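Local coordinates for glycolipid-binding domain-containing protein (Pseudomonas aeruginosa, PDB 2H1T) that is of unknown function but possibly takes part in glycolipid metabolism, perhaps by binding a glycolipid, at residues Y50-D55 / A63-E68; L44-D49 / E135-E140; A56-R61 / P115-G120; P95-C100 / R130-E135. One frame throughout, in Å; residues are numbered along the deposited sequence.

Overall arrangement
From residues 44-49 the chain runs into 50-55 along strand 45-54, then turns within 56-61, whose last residues begin strand 60-69. Contact 1 closes this short hairpin loop. Residues 95-100 open contact 4 before helix 113-119 closes contact 3 against the hairpin turn, so the two cross; the segments of contact 3 also alternate with those of contact 1. Contact 4 then closes on strand 126-135 of the mixed sheet. The loop after that strand returns to strand 45-54 in contact 2, whose long loop encloses the other three. Contacts 2 and 3 lie on opposite sides of the chain's centre, about 25 Å apart between centres.

Contact 1: Y50-D55 / A63-E68; sequences YRLRWD and AVFHVE
Val64 O receives the backbone N-H of Arg51 at 2.8 Å, in its carbonyl plane, and is approached as well by Tyr50 CA in a CA-H...O contact. The return bond, from Val64 N to Arg51 O, measures 2.9 Å, so Arg51 and Val64 form a hydrogen-bonded antiparallel pair. Tyr50 with Phe65 and Leu52 with Ala63 are the non-hydrogen-bonded pairs beside it. This is the ladder of a beta hairpin, strands 45-54 and 60-69, in the middle of a six-stranded antiparallel sheet. On the face carrying Tyr50, Leu52, Ala63 and Phe65 the side chains are buried and apolar contacts dominate. Tyr50 CB meets Phe65 CD1 at 3.6 Å; the tyrosine ring leads away from the strand pair and its OH bonds to Glu22, a way for a tyrosine to fill a core and still satisfy its oxygen. Leu52 CG stands anti to the carbonyl carbon (chi1 -51°), and CD2 presses on Ala63 CB at 3.4 Å, tighter than usual for two carbons; the small alanine suits this place. Ile105 of the mixed sheet covers Tyr50, Leu52 and Phe65. On the other face Arg51 and Val64 lie side by side, pointing the same way, and Arg51 NH2 rests 3.5 Å from Val64 CG2. Farther along that face, His66 NE2 donates an almost straight bond of 2.7 Å to the anti lone pair of Glu68 OE2, which lies in the imidazole plane.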
loop_
_atom_site.group_PDB
_atom_site.type_symbol
_atom_site.label_atom_id
_atom_site.label_comp_id
_atom_site.label_asym_id
_atom_site.label_seq_id
_atom_site.Cartn_x
_atom_site.Cartn_y
_atom_site.Cartn_z
ATOM N N TYR A 50 6.456 -3.649 11.254
ATOM C CA TYR A 50 7.391 -3.475 12.330
ATOM C C TYR A 50 6.973 -4.178 13.597
ATOM O O TYR A 50 5.795 -4.465 13.800
ATOM C CB TYR A 50 7.651 -1.985 12.571
ATOM C CG TYR A 50 6.527 -1.191 13.253
ATOM C CD1 TYR A 50 6.366 -1.174 14.653
ATOM C CD2 TYR A 50 5.687 -0.354 12.510
ATOM C CE1 TYR A 50 5.341 -0.422 15.248
ATOM C CE2 TYR A 50 4.700 0.436 13.122
ATOM C CZ TYR A 50 4.546 0.396 14.485
ATOM O OH TYR A 50 3.559 1.180 15.068
ATOM N N ARG A 51 7.957 -4.444 14.433
ATOM C CA ARG A 51 7.687 -5.026 15.739
ATOM C C ARG A 51 8.509 -4.297 16.771
ATOM O O ARG A 51 9.713 -4.106 16.570
ATOM C CB ARG A 51 7.992 -6.535 15.719
ATOM C CG ARG A 51 7.881 -7.217 17.121
ATOM C CD ARG A 51 8.217 -8.721 17.105
ATOM N NE ARG A 51 9.558 -9.026 16.592
ATOM C CZ ARG A 51 10.689 -9.028 17.306
ATOM N NH1 ARG A 51 10.700 -8.704 18.610
ATOM N NH2 ARG A 51 11.834 -9.349 16.703
ATOM N N LEU A 52 7.858 -3.889 17.856
ATOM C CA LEU A 52 8.529 -3.285 19.002
ATOM C C LEU A 52 8.366 -4.153 20.229
ATOM O O LEU A 52 7.335 -4.808 20.420
ATOM C CB LEU A 52 7.981 -1.875 19.294
ATOM C CG LEU A 52 7.941 -0.911 18.103
ATOM C CD1 LEU A 52 7.299 0.431 18.529
ATOM C CD2 LEU A 52 9.342 -0.748 17.494
ATOM N N ARG A 53 9.410 -4.172 21.052
ATOM C CA ARG A 53 9.379 -4.903 22.302
ATOM C C ARG A 53 9.960 -3.989 23.372
ATOM O O ARG A 53 10.974 -3.327 23.149
ATOM C CB ARG A 53 10.151 -6.216 22.186
ATOM C CG ARG A 53 10.248 -7.018 23.490
ATOM C CD ARG A 53 10.986 -8.377 23.329
ATOM N NE ARG A 53 12.379 -8.188 22.924
ATOM C CZ ARG A 53 13.369 -7.849 23.746
ATOM N NH1 ARG A 53 13.141 -7.652 25.035
ATOM N NH2 ARG A 53 14.598 -7.700 23.281
ATOM N N TRP A 54 9.316 -3.960 24.532
ATOM C CA TRP A 54 9.732 -3.050 25.630
ATOM C C TRP A 54 9.760 -3.796 26.938
ATOM O O TRP A 54 9.324 -4.948 26.985
ATOM C CB TRP A 54 8.779 -1.867 25.723
ATOM C CG TRP A 54 7.350 -2.227 25.783
ATOM C CD1 TRP A 54 6.604 -2.408 26.903
ATOM C CD2 TRP A 54 6.471 -2.456 24.664
ATOM N NE1 TRP A 54 5.315 -2.729 26.564
ATOM C CE2 TRP A 54 5.195 -2.734 25.199
ATOM C CE3 TRP A 54 6.614 -2.354 23.263
ATOM C CZ2 TRP A 54 4.081 -2.982 24.394
ATOM C CZ3 TRP A 54 5.492 -2.579 22.456
ATOM C CH2 TRP A 54 4.249 -2.926 23.027
ATOM N N ASP A 55 10.313 -3.172 27.985
ATOM C CA ASP A 55 10.358 -3.802 29.299
ATOM C C ASP A 55 9.140 -3.498 30.174
ATOM O O ASP A 55 8.177 -2.872 29.719
ATOM C CB ASP A 55 11.665 -3.434 30.027
ATOM C CG ASP A 55 11.731 -1.977 30.426
ATOM O OD1 ASP A 55 10.694 -1.263 30.438
ATOM O OD2 ASP A 55 12.841 -1.547 30.772
ATOM N N ALA A 63 13.570 -3.079 18.366
ATOM C CA ALA A 63 12.713 -2.670 17.266
ATOM C C ALA A 63 13.201 -3.327 15.964
ATOM O O ALA A 63 14.379 -3.315 15.681
ATOM C CB ALA A 63 12.717 -1.152 17.152
ATOM N N VAL A 64 12.272 -3.886 15.194
ATOM C CA VAL A 64 12.541 -4.484 13.886
ATOM C C VAL A 64 11.577 -3.900 12.850
ATOM O O VAL A 64 10.370 -3.842 13.091
ATOM C CB VAL A 64 12.357 -6.029 13.940
ATOM C CG1 VAL A 64 12.740 -6.651 12.639
ATOM C CG2 VAL A 64 13.178 -6.614 15.056
ATOM N N PHE A 65 12.130 -3.465 11.721
ATOM C CA PHE A 65 11.423 -2.827 10.622
ATOM C C PHE A 65 11.704 -3.513 9.301
ATOM O O PHE A 65 12.843 -3.903 9.035
ATOM C CB PHE A 65 11.927 -1.396 10.460
ATOM C CG PHE A 65 11.691 -0.529 11.656
ATOM C CD1 PHE A 65 10.481 0.153 11.816
ATOM C CD2 PHE A 65 12.695 -0.348 12.616
ATOM C CE1 PHE A 65 10.263 0.949 12.947
ATOM C CE2 PHE A 65 12.475 0.438 13.728
ATOM C CZ PHE A 65 11.266 1.094 13.894
ATOM N N HIS A 66 10.674 -3.591 8.445
ATOM C CA HIS A 66 10.797 -4.191 7.112
ATOM C C HIS A 66 9.873 -3.359 6.290
ATOM O O HIS A 66 8.667 -3.291 6.577
ATOM C CB HIS A 66 10.354 -5.669 7.107
ATOM C CG HIS A 66 10.216 -6.278 5.748
ATOM N ND1 HIS A 66 11.060 -7.265 5.288
ATOM C CD2 HIS A 66 9.285 -6.101 4.782
ATOM C CE1 HIS A 66 10.691 -7.624 4.070
ATOM N NE2 HIS A 66 9.604 -6.947 3.749
ATOM N N VAL A 67 10.455 -2.631 5.349
ATOM C CA VAL A 67 9.689 -1.752 4.469
ATOM C C VAL A 67 9.871 -2.180 3.037
ATOM O O VAL A 67 10.981 -2.400 2.591
ATOM C CB VAL A 67 10.088 -0.278 4.606
ATOM C CG1 VAL A 67 11.555 -0.067 4.339
ATOM C CG2 VAL A 67 9.281 0.568 3.666
ATOM N N GLU A 68 8.765 -2.268 2.322
ATOM C CA GLU A 68 8.794 -2.524 0.898
ATOM C C GLU A 68 8.186 -1.359 0.112
ATOM O O GLU A 68 7.083 -0.878 0.409
ATOM C CB GLU A 68 8.057 -3.814 0.564
ATOM C CG GLU A 68 8.309 -4.965 1.497
ATOM C CD GLU A 68 7.808 -6.303 0.941
ATOM O OE1 GLU A 68 7.016 -6.316 -0.053
ATOM O OE2 GLU A 68 8.235 -7.342 1.499
#

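Contact 2: L44-D49 / E135-E140; sequences LPYQLD and EAPALE. With EDO (1,2-ethanediol), chain D.
Pro137 lies over one face of the Tyr46 ring, with CB above the ring centre and 3.9 Å from the centroid, only 13° off the normal. This is a CH-pi contact, and the proline crosses the tyrosine at about a right angle. CB sits near CG and CD2 of the ring, while CD, at the other end of the pyrrolidine, comes within 3.8 Å of Tyr46 CE2. A cis peptide bond joins Ala136 to Pro137, and the preceding alanine also reaches the tyrosine: its CB lies 3.6 Å from CE1 and is equally near OH, approaching the ring obliquely. Tyr46 CG is placed between the backbone N and the carbonyl carbon (chi1 65°), and the CB it hangs from is directed toward the loop. Proline offers a compact ring whose CH groups can sit against the aromatic face; alanine is small enough to fit beside it.

Two residues on, Leu48 continues the apolar surface. Its CD2 touches Ala136 CB at 4.0 Å and its CD1 meets Leu139 CD2 at 4.2 Å. Leu139 itself has left-handed backbone angles, and its N bonds to Glu135 O at 3.0 Å, closing the turn. Arg74 binds the carbonyl oxygens of Ala138 and Leu139 from strand 72-80. The arrangement joins two sheets: the loop linking strands 126-135 and 142-152 of the mixed sheet packs on Tyr46 and Leu48 of strand 45-54 in the antiparallel sheet.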
loop_
_atom_site.group_PDB
_atom_site.type_symbol
_atom_site.label_atom_id
_atom_site.label_comp_id
_atom_site.label_asym_id
_atom_site.label_seq_id
_atom_site.Cartn_x
_atom_site.Cartn_y
_atom_site.Cartn_z
ATOM N N LEU A 44 4.288 7.232 -4.589
ATOM C CA LEU A 44 4.069 5.811 -4.748
ATOM C C LEU A 44 3.969 5.143 -3.367
ATOM O O LEU A 44 4.550 5.616 -2.381
ATOM C CB LEU A 44 5.189 5.171 -5.573
ATOM C CG LEU A 44 5.378 5.779 -6.983
ATOM C CD1 LEU A 44 6.590 5.170 -7.665
ATOM C CD2 LEU A 44 4.126 5.565 -7.827
ATOM N N PRO A 45 3.200 4.058 -3.288
ATOM C CA PRO A 45 2.929 3.432 -1.987
ATOM C C PRO A 45 4.068 2.633 -1.381
ATOM O O PRO A 45 4.905 2.118 -2.081
ATOM C CB PRO A 45 1.749 2.490 -2.283
ATOM C CG PRO A 45 1.853 2.176 -3.759
ATOM C CD PRO A 45 2.486 3.404 -4.397
ATOM N N TYR A 46 4.097 2.545 -0.063
ATOM C CA TYR A 46 4.964 1.583 0.602
ATOM C C TYR A 46 4.178 0.833 1.671
ATOM O O TYR A 46 3.050 1.191 2.022
ATOM C CB TYR A 46 6.226 2.272 1.179
ATOM C CG TYR A 46 5.942 3.266 2.274
ATOM C CD1 TYR A 46 5.920 2.860 3.612
ATOM C CD2 TYR A 46 5.718 4.629 1.992
ATOM C CE1 TYR A 46 5.643 3.787 4.672
ATOM C CE2 TYR A 46 5.413 5.562 3.062
ATOM C CZ TYR A 46 5.399 5.120 4.390
ATOM O OH TYR A 46 5.104 5.971 5.453
ATOM N N GLN A 47 4.756 -0.264 2.133
ATOM C CA GLN A 47 4.234 -0.954 3.284
ATOM C C GLN A 47 5.387 -1.159 4.254
ATOM O O GLN A 47 6.440 -1.702 3.868
ATOM C CB GLN A 47 3.636 -2.307 2.946
ATOM C CG GLN A 47 3.120 -3.042 4.216
ATOM C CD GLN A 47 2.155 -4.179 3.930
ATOM O OE1 GLN A 47 1.251 -4.051 3.087
ATOM N NE2 GLN A 47 2.341 -5.311 4.628
ATOM N N LEU A 48 5.121 -0.760 5.503
ATOM C CA LEU A 48 6.043 -0.909 6.616
ATOM C C LEU A 48 5.458 -1.960 7.553
ATOM O O LEU A 48 4.303 -1.864 7.972
ATOM C CB LEU A 48 6.180 0.415 7.380
ATOM C CG LEU A 48 7.074 0.321 8.633
ATOM C CD1 LEU A 48 8.487 -0.021 8.243
ATOM C CD2 LEU A 48 7.073 1.612 9.398
ATOM N N ASP A 49 6.254 -2.960 7.874
ATOM C CA ASP A 49 5.929 -3.962 8.902
ATOM C C ASP A 49 6.919 -3.729 10.018
ATOM O O ASP A 49 8.098 -3.568 9.769
ATOM C CB ASP A 49 6.099 -5.395 8.362
ATOM C CG ASP A 49 5.135 -5.725 7.233
ATOM O OD1 ASP A 49 3.973 -5.320 7.289
ATOM O OD2 ASP A 49 5.558 -6.399 6.264
ATOM N N GLU A 135 11.472 7.994 10.465
ATOM C CA GLU A 135 10.474 8.383 9.476
ATOM C C GLU A 135 10.473 7.374 8.356
ATOM O O GLU A 135 11.482 7.223 7.640
ATOM C CB GLU A 135 10.790 9.787 8.983
ATOM C CG GLU A 135 9.759 10.435 8.157
ATOM C CD GLU A 135 10.202 11.836 7.705
ATOM O OE1 GLU A 135 10.385 12.742 8.566
ATOM O OE2 GLU A 135 10.343 12.020 6.484
ATOM N N ALA A 136 9.343 6.675 8.192
ATOM C CA ALA A 136 9.181 5.820 7.015
ATOM C C ALA A 136 8.934 6.716 5.785
ATOM O O ALA A 136 8.342 7.789 5.910
ATOM C CB ALA A 136 8.000 4.851 7.200
ATOM N N PRO A 137 9.302 6.227 4.586
ATOM C CA PRO A 137 9.900 4.899 4.310
ATOM C C PRO A 137 11.425 4.740 4.447
ATOM O O PRO A 137 11.921 3.616 4.368
ATOM C CB PRO A 137 9.463 4.641 2.852
ATOM C CG PRO A 137 9.339 5.984 2.246
ATOM C CD PRO A 137 8.981 6.948 3.336
ATOM N N ALA A 138 12.170 5.824 4.644
ATOM C CA ALA A 138 13.632 5.725 4.572
ATOM C C ALA A 138 14.257 5.080 5.795
ATOM O O ALA A 138 15.338 4.523 5.674
ATOM C CB ALA A 138 14.251 7.052 4.332
ATOM N N LEU A 139 13.600 5.206 6.945
ATOM C CA LEU A 139 13.989 4.549 8.200
ATOM C C LEU A 139 15.430 4.882 8.579
ATOM O O LEU A 139 16.233 3.990 8.894
ATOM C CB LEU A 139 13.818 3.029 8.105
ATOM C CG LEU A 139 12.443 2.439 7.786
ATOM C CD1 LEU A 139 12.563 0.951 7.915
ATOM C CD2 LEU A 139 11.392 2.971 8.701
ATOM N N GLU A 140 15.747 6.173 8.509
ATOM C CA GLU A 140 17.055 6.706 8.935
ATOM C C GLU A 140 16.882 7.401 10.275
ATOM O O GLU A 140 16.409 8.533 10.327
ATOM C CB GLU A 140 17.565 7.678 7.888
ATOM C CG GLU A 140 18.080 6.968 6.679
ATOM C CD GLU A 140 18.086 7.845 5.437
ATOM O OE1 GLU A 140 17.576 8.997 5.490
ATOM O OE2 GLU A 140 18.575 7.358 4.404
HETATM C C1 EDO D . 8.325 -7.463 10.706
HETATM O O1 EDO D . 9.287 -6.491 11.121
HETATM C C2 EDO D . 7.724 -8.158 11.922
HETATM O O2 EDO D . 6.319 -8.452 11.733
#

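Contact 3: A56-R61 / P115-G120; sequences ADWHLR and PIRRLG
Trp58 and Arg117 cross where the turn of the hairpin formed by strands 45-54 and 60-69 meets the last part of helix 113-119. Arg117 CB lies over the face of the tryptophan, 3.6 Å from the centroid of its five-membered ring, a CH-pi contact. From there the arginine bends at chi2 (-67°) and again at chi3, so that the chain crosses the indole obliquely, and the guanidinium ends near NE1 and CZ2, with Arg117 CZ 3.5 Å from Trp58 CZ2. The two planes are 46° apart, and Arg117 NH1 is bonded to Gln175 O. Tryptophan suits this surface place because its broad ring can cover a long aliphatic chain; Trp54 stacks on it too.

Arg118 takes a different shape: CG is anti to the backbone N (chi1 -178°), and the extended chain carries CD over the face of His59, 3.7 Å from the ring centroid. It bends only at chi3, and NH2 forms a salt bridge with Asp102, while His59 ND1 bonds to Gly82 O. Two waters fill in between the segments. One accepts from Arg118 NH1 at 3.0 Å and weakly from His59 NE2; the other donates to Asp57 O at 2.8 Å and to Arg118 O at 2.6 Å.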
loop_
_atom_site.group_PDB
_atom_site.type_symbol
_atom_site.label_atom_id
_atom_site.label_comp_id
_atom_site.label_asym_id
_atom_site.label_seq_id
_atom_site.Cartn_x
_atom_site.Cartn_y
_atom_site.Cartn_z
ATOM N N ALA A 56 9.199 -3.936 31.436
ATOM C CA ALA A 56 8.081 -3.751 32.361
ATOM C C ALA A 56 7.760 -2.291 32.568
ATOM O O ALA A 56 6.666 -1.972 32.997
ATOM C CB ALA A 56 8.398 -4.393 33.721
ATOM N N ASP A 57 8.715 -1.400 32.288
ATOM C CA ASP A 57 8.526 0.004 32.544
ATOM C C ASP A 57 8.268 0.806 31.293
ATOM O O ASP A 57 8.242 2.037 31.335
ATOM C CB ASP A 57 9.724 0.544 33.313
ATOM C CG ASP A 57 9.875 -0.129 34.658
ATOM O OD1 ASP A 57 8.879 -0.205 35.401
ATOM O OD2 ASP A 57 10.973 -0.622 34.969
ATOM N N TRP A 58 7.978 0.082 30.206
ATOM C CA TRP A 58 7.713 0.649 28.887
ATOM C C TRP A 58 8.928 1.338 28.257
ATOM O O TRP A 58 8.758 2.210 27.407
ATOM C CB TRP A 58 6.482 1.570 28.934
ATOM C CG TRP A 58 5.207 0.819 28.957
ATOM C CD1 TRP A 58 4.626 0.229 30.040
ATOM C CD2 TRP A 58 4.343 0.555 27.842
ATOM N NE1 TRP A 58 3.443 -0.373 29.673
ATOM C CE2 TRP A 58 3.251 -0.197 28.327
ATOM C CE3 TRP A 58 4.384 0.876 26.481
ATOM C CZ2 TRP A 58 2.213 -0.640 27.487
ATOM C CZ3 TRP A 58 3.364 0.428 25.659
ATOM C CH2 TRP A 58 2.288 -0.308 26.170
ATOM N N HIS A 59 10.140 0.949 28.678
ATOM C CA HIS A 59 11.360 1.298 27.933
ATOM C C HIS A 59 11.533 0.368 26.737
ATOM O O HIS A 59 11.559 -0.839 26.891
ATOM C CB HIS A 59 12.601 1.179 28.793
ATOM C CG HIS A 59 12.630 2.088 29.972
ATOM N ND1 HIS A 59 13.771 2.762 30.357
ATOM C CD2 HIS A 59 11.669 2.434 30.861
ATOM C CE1 HIS A 59 13.507 3.497 31.426
ATOM N NE2 HIS A 59 12.243 3.308 31.760
ATOM N N LEU A 60 11.759 0.931 25.556
ATOM C CA LEU A 60 12.022 0.155 24.382
ATOM C C LEU A 60 13.309 -0.673 24.524
ATOM O O LEU A 60 14.341 -0.136 24.932
ATOM C CB LEU A 60 12.153 1.049 23.147
ATOM C CG LEU A 60 12.118 0.238 21.855
ATOM C CD1 LEU A 60 10.715 -0.181 21.465
ATOM C CD2 LEU A 60 12.712 1.028 20.782
ATOM N N ARG A 61 13.231 -1.966 24.204
ATOM C CA ARG A 61 14.405 -2.868 24.197
ATOM C C ARG A 61 14.772 -3.341 22.792
ATOM O O ARG A 61 15.967 -3.538 22.496
ATOM C CB ARG A 61 14.208 -4.061 25.167
ATOM C CG ARG A 61 13.938 -3.643 26.645
ATOM C CD ARG A 61 15.072 -2.686 27.226
ATOM N NE ARG A 61 16.381 -3.298 26.945
ATOM C CZ ARG A 61 16.986 -4.235 27.690
ATOM N NH1 ARG A 61 16.444 -4.692 28.796
ATOM N NH2 ARG A 61 18.147 -4.745 27.288
ATOM N N PRO A 115 6.084 7.457 25.749
ATOM C CA PRO A 115 6.349 8.428 26.815
ATOM C C PRO A 115 5.220 8.509 27.834
ATOM O O PRO A 115 5.485 8.636 29.028
ATOM C CB PRO A 115 6.553 9.746 26.069
ATOM C CG PRO A 115 6.960 9.338 24.678
ATOM C CD PRO A 115 6.182 8.065 24.419
ATOM N N ILE A 116 3.973 8.375 27.366
ATOM C CA ILE A 116 2.830 8.410 28.260
ATOM C C ILE A 116 2.916 7.319 29.316
ATOM O O ILE A 116 2.749 7.587 30.487
ATOM C CB ILE A 116 1.511 8.347 27.484
ATOM C CG1 ILE A 116 1.327 9.667 26.727
ATOM C CG2 ILE A 116 0.291 8.196 28.419
ATOM C CD1 ILE A 116 0.347 9.557 25.568
ATOM N N ARG A 117 3.195 6.094 28.889
ATOM C CA ARG A 117 3.186 4.962 29.804
ATOM C C ARG A 117 4.455 4.940 30.609
ATOM O O ARG A 117 4.437 4.524 31.767
ATOM C CB ARG A 117 3.011 3.647 29.050
ATOM C CG ARG A 117 1.655 3.447 28.435
ATOM C CD ARG A 117 0.585 3.288 29.520
ATOM N NE ARG A 117 0.682 1.987 30.194
ATOM C CZ ARG A 117 0.051 0.874 29.801
ATOM N NH1 ARG A 117 -0.754 0.874 28.756
ATOM N NH2 ARG A 117 0.218 -0.261 30.460
ATOM N N ARG A 118 5.562 5.337 29.995
ATOM C CA ARG A 118 6.848 5.302 30.691
ATOM C C ARG A 118 6.953 6.372 31.800
ATOM O O ARG A 118 7.429 6.073 32.911
ATOM C CB ARG A 118 8.026 5.436 29.695
ATOM C CG ARG A 118 9.380 5.364 30.353
ATOM C CD ARG A 118 10.515 5.354 29.363
ATOM N NE ARG A 118 10.455 6.596 28.593
ATOM C CZ ARG A 118 10.879 7.786 29.018
ATOM N NH1 ARG A 118 11.391 7.950 30.248
ATOM N NH2 ARG A 118 10.725 8.849 28.235
ATOM N N LEU A 119 6.503 7.591 31.513
ATOM C CA LEU A 119 6.690 8.732 32.410
ATOM C C LEU A 119 5.742 8.763 33.581
ATOM O O LEU A 119 6.100 9.281 34.623
ATOM C CB LEU A 119 6.566 10.050 31.658
ATOM C CG LEU A 119 7.630 10.339 30.599
ATOM C CD1 LEU A 119 7.157 11.404 29.650
ATOM C CD2 LEU A 119 8.951 10.716 31.242
ATOM N N GLY A 120 4.530 8.266 33.406
ATOM C CA GLY A 120 3.556 8.251 34.480
ATOM C C GLY A 120 3.300 9.656 35.030
ATOM O O GLY A 120 3.308 9.879 36.233
HETATM O O HOH W 1 8.308 3.720 33.608
HETATM O O HOH W 2 11.650 6.399 32.799
#

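Contact 4: P95-C100 / R130-E135; sequences PAFDGC and RALYIE
Leu132 of strand 126-135 meets Cys100 with its CB and Phe97 with both its methyls. The CB lies 3.9 Å from Cys100 CB and equally near the sulphur. CG, anti to the backbone N (chi1 -177°), carries the two methyls outward: CD1 sits over one face of the Phe97 ring, 3.6 Å from the centroid and 16° off the normal, while CD2 comes 3.9 Å from Phe97 CD2. The CH-pi contact is offset toward the rim, nearest CG and CD1 of the ring. A branched aliphatic residue suits this place, since one methyl can cover the aromatic face while the other packs next to it.

Earlier in the strand, Arg130 runs past the turn from Phe97 to Cys100, a type II beta turn closed by Cys100 N bonding to Phe97 O. Its CG meets Cys100 SG at 3.7 Å and its CD lies 3.5 Å from Asp98 O. Gly99 occupies the third position of this turn with positive phi, where a side-chain carbon would collide with the carbonyl O of Asp98 and stand close to Arg130 CD, so glycine suits the place. The backbones also meet: Cys100 CA points its hydrogen at Arg130 O, 3.2 Å away.

Cys100 leads into strand 102-106, which runs parallel to strand 126-135 at one edge of the mixed sheet. Trp86 of strand 86-88 touches both Phe97 and Leu132, and Pro141, just before strand 142-152, packs on the same pair.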
loop_
_atom_site.group_PDB
_atom_site.type_symbol
_atom_site.label_atom_id
_atom_site.label_comp_id
_atom_site.label_asym_id
_atom_site.label_seq_id
_atom_site.Cartn_x
_atom_site.Cartn_y
_atom_site.Cartn_z
ATOM N N PRO A 95 26.371 5.421 18.980
ATOM C CA PRO A 95 26.492 6.522 19.958
ATOM C C PRO A 95 25.657 7.772 19.637
ATOM O O PRO A 95 25.284 8.532 20.549
ATOM C CB PRO A 95 27.994 6.837 19.952
ATOM C CG PRO A 95 28.480 6.330 18.630
ATOM C CD PRO A 95 27.659 5.127 18.326
ATOM N N ALA A 96 25.286 7.934 18.371
ATOM C CA ALA A 96 24.564 9.109 17.952
ATOM C C ALA A 96 23.171 9.126 18.547
ATOM O O ALA A 96 22.498 10.137 18.470
ATOM C CB ALA A 96 24.493 9.198 16.418
ATOM N N PHE A 97 22.735 8.005 19.122
ATOM C CA PHE A 97 21.382 7.913 19.683
ATOM C C PHE A 97 21.424 7.932 21.206
ATOM O O PHE A 97 20.399 7.782 21.878
ATOM C CB PHE A 97 20.673 6.643 19.198
ATOM C CG PHE A 97 20.634 6.500 17.704
ATOM C CD1 PHE A 97 20.703 7.619 16.859
ATOM C CD2 PHE A 97 20.478 5.261 17.125
ATOM C CE1 PHE A 97 20.663 7.465 15.483
ATOM C CE2 PHE A 97 20.424 5.122 15.731
ATOM C CZ PHE A 97 20.532 6.214 14.930
ATOM N N ASP A 98 22.616 8.133 21.761
ATOM C CA ASP A 98 22.757 8.140 23.210
ATOM C C ASP A 98 21.693 9.000 23.876
ATOM O O ASP A 98 21.440 10.112 23.432
ATOM C CB ASP A 98 24.151 8.649 23.592
ATOM C CG ASP A 98 25.240 7.578 23.480
ATOM O OD1 ASP A 98 24.968 6.360 23.297
ATOM O OD2 ASP A 98 26.407 7.977 23.621
ATOM N N GLY A 99 21.064 8.488 24.929
ATOM C CA GLY A 99 20.030 9.229 25.672
ATOM C C GLY A 99 18.607 9.015 25.214
ATOM O O GLY A 99 17.679 9.358 25.925
ATOM N N CYS A 100 18.402 8.462 24.023
ATOM C CA CYS A 100 17.034 8.177 23.593
ATOM C C CYS A 100 16.504 6.959 24.319
ATOM O O CYS A 100 17.128 5.914 24.300
ATOM C CB CYS A 100 16.979 7.891 22.076
ATOM S SG CYS A 100 17.337 9.316 21.079
ATOM N N ARG A 130 14.190 12.865 24.860
ATOM C CA ARG A 130 14.953 12.660 23.646
ATOM C C ARG A 130 14.441 11.395 22.953
ATOM O O ARG A 130 14.636 10.253 23.414
ATOM C CB ARG A 130 16.449 12.637 23.961
ATOM C CG ARG A 130 17.340 12.577 22.720
ATOM C CD ARG A 130 18.848 12.451 23.055
ATOM N NE ARG A 130 19.329 13.631 23.734
ATOM C CZ ARG A 130 19.527 14.816 23.142
ATOM N NH1 ARG A 130 19.325 14.999 21.823
ATOM N NH2 ARG A 130 19.923 15.850 23.878
ATOM N N ALA A 131 13.699 11.596 21.868
ATOM C CA ALA A 131 13.082 10.501 21.173
ATOM C C ALA A 131 13.937 10.070 19.997
ATOM O O ALA A 131 14.562 10.894 19.331
ATOM C CB ALA A 131 11.673 10.901 20.662
ATOM N N LEU A 132 13.973 8.783 19.715
ATOM C CA LEU A 132 14.614 8.321 18.467
ATOM C C LEU A 132 13.595 8.314 17.321
ATOM O O LEU A 132 12.723 7.454 17.228
ATOM C CB LEU A 132 15.304 6.960 18.685
ATOM C CG LEU A 132 16.066 6.391 17.524
ATOM C CD1 LEU A 132 17.224 7.353 17.106
ATOM C CD2 LEU A 132 16.623 4.987 17.900
ATOM N N TYR A 133 13.695 9.315 16.454
ATOM C CA TYR A 133 12.657 9.593 15.458
ATOM C C TYR A 133 13.055 8.842 14.199
ATOM O O TYR A 133 14.164 9.030 13.667
ATOM C CB TYR A 133 12.583 11.074 15.171
ATOM C CG TYR A 133 11.632 11.437 14.043
ATOM C CD1 TYR A 133 10.241 11.304 14.208
ATOM C CD2 TYR A 133 12.107 11.929 12.826
ATOM C CE1 TYR A 133 9.346 11.647 13.188
ATOM C CE2 TYR A 133 11.209 12.269 11.812
ATOM C CZ TYR A 133 9.844 12.123 11.997
ATOM O OH TYR A 133 8.996 12.458 10.943
ATOM N N ILE A 134 12.142 8.002 13.724
ATOM C CA ILE A 134 12.366 7.142 12.539
ATOM C C ILE A 134 11.176 7.387 11.604
ATOM O O ILE A 134 10.037 7.052 11.920
ATOM C CB ILE A 134 12.422 5.639 12.941
ATOM C CG1 ILE A 134 13.424 5.448 14.071
ATOM C CG2 ILE A 134 12.801 4.742 11.701
ATOM C CD1 ILE A 134 13.393 4.085 14.762
ATOM N N GLU A 135 11.472 7.994 10.465
ATOM C CA GLU A 135 10.474 8.383 9.476
ATOM C C GLU A 135 10.473 7.374 8.356
ATOM O O GLU A 135 11.482 7.223 7.640
ATOM C CB GLU A 135 10.790 9.787 8.983
ATOM C CG GLU A 135 9.759 10.435 8.157
ATOM C CD GLU A 135 10.202 11.836 7.705
ATOM O OE1 GLU A 135 10.385 12.742 8.566
ATOM O OE2 GLU A 135 10.343 12.020 6.484
#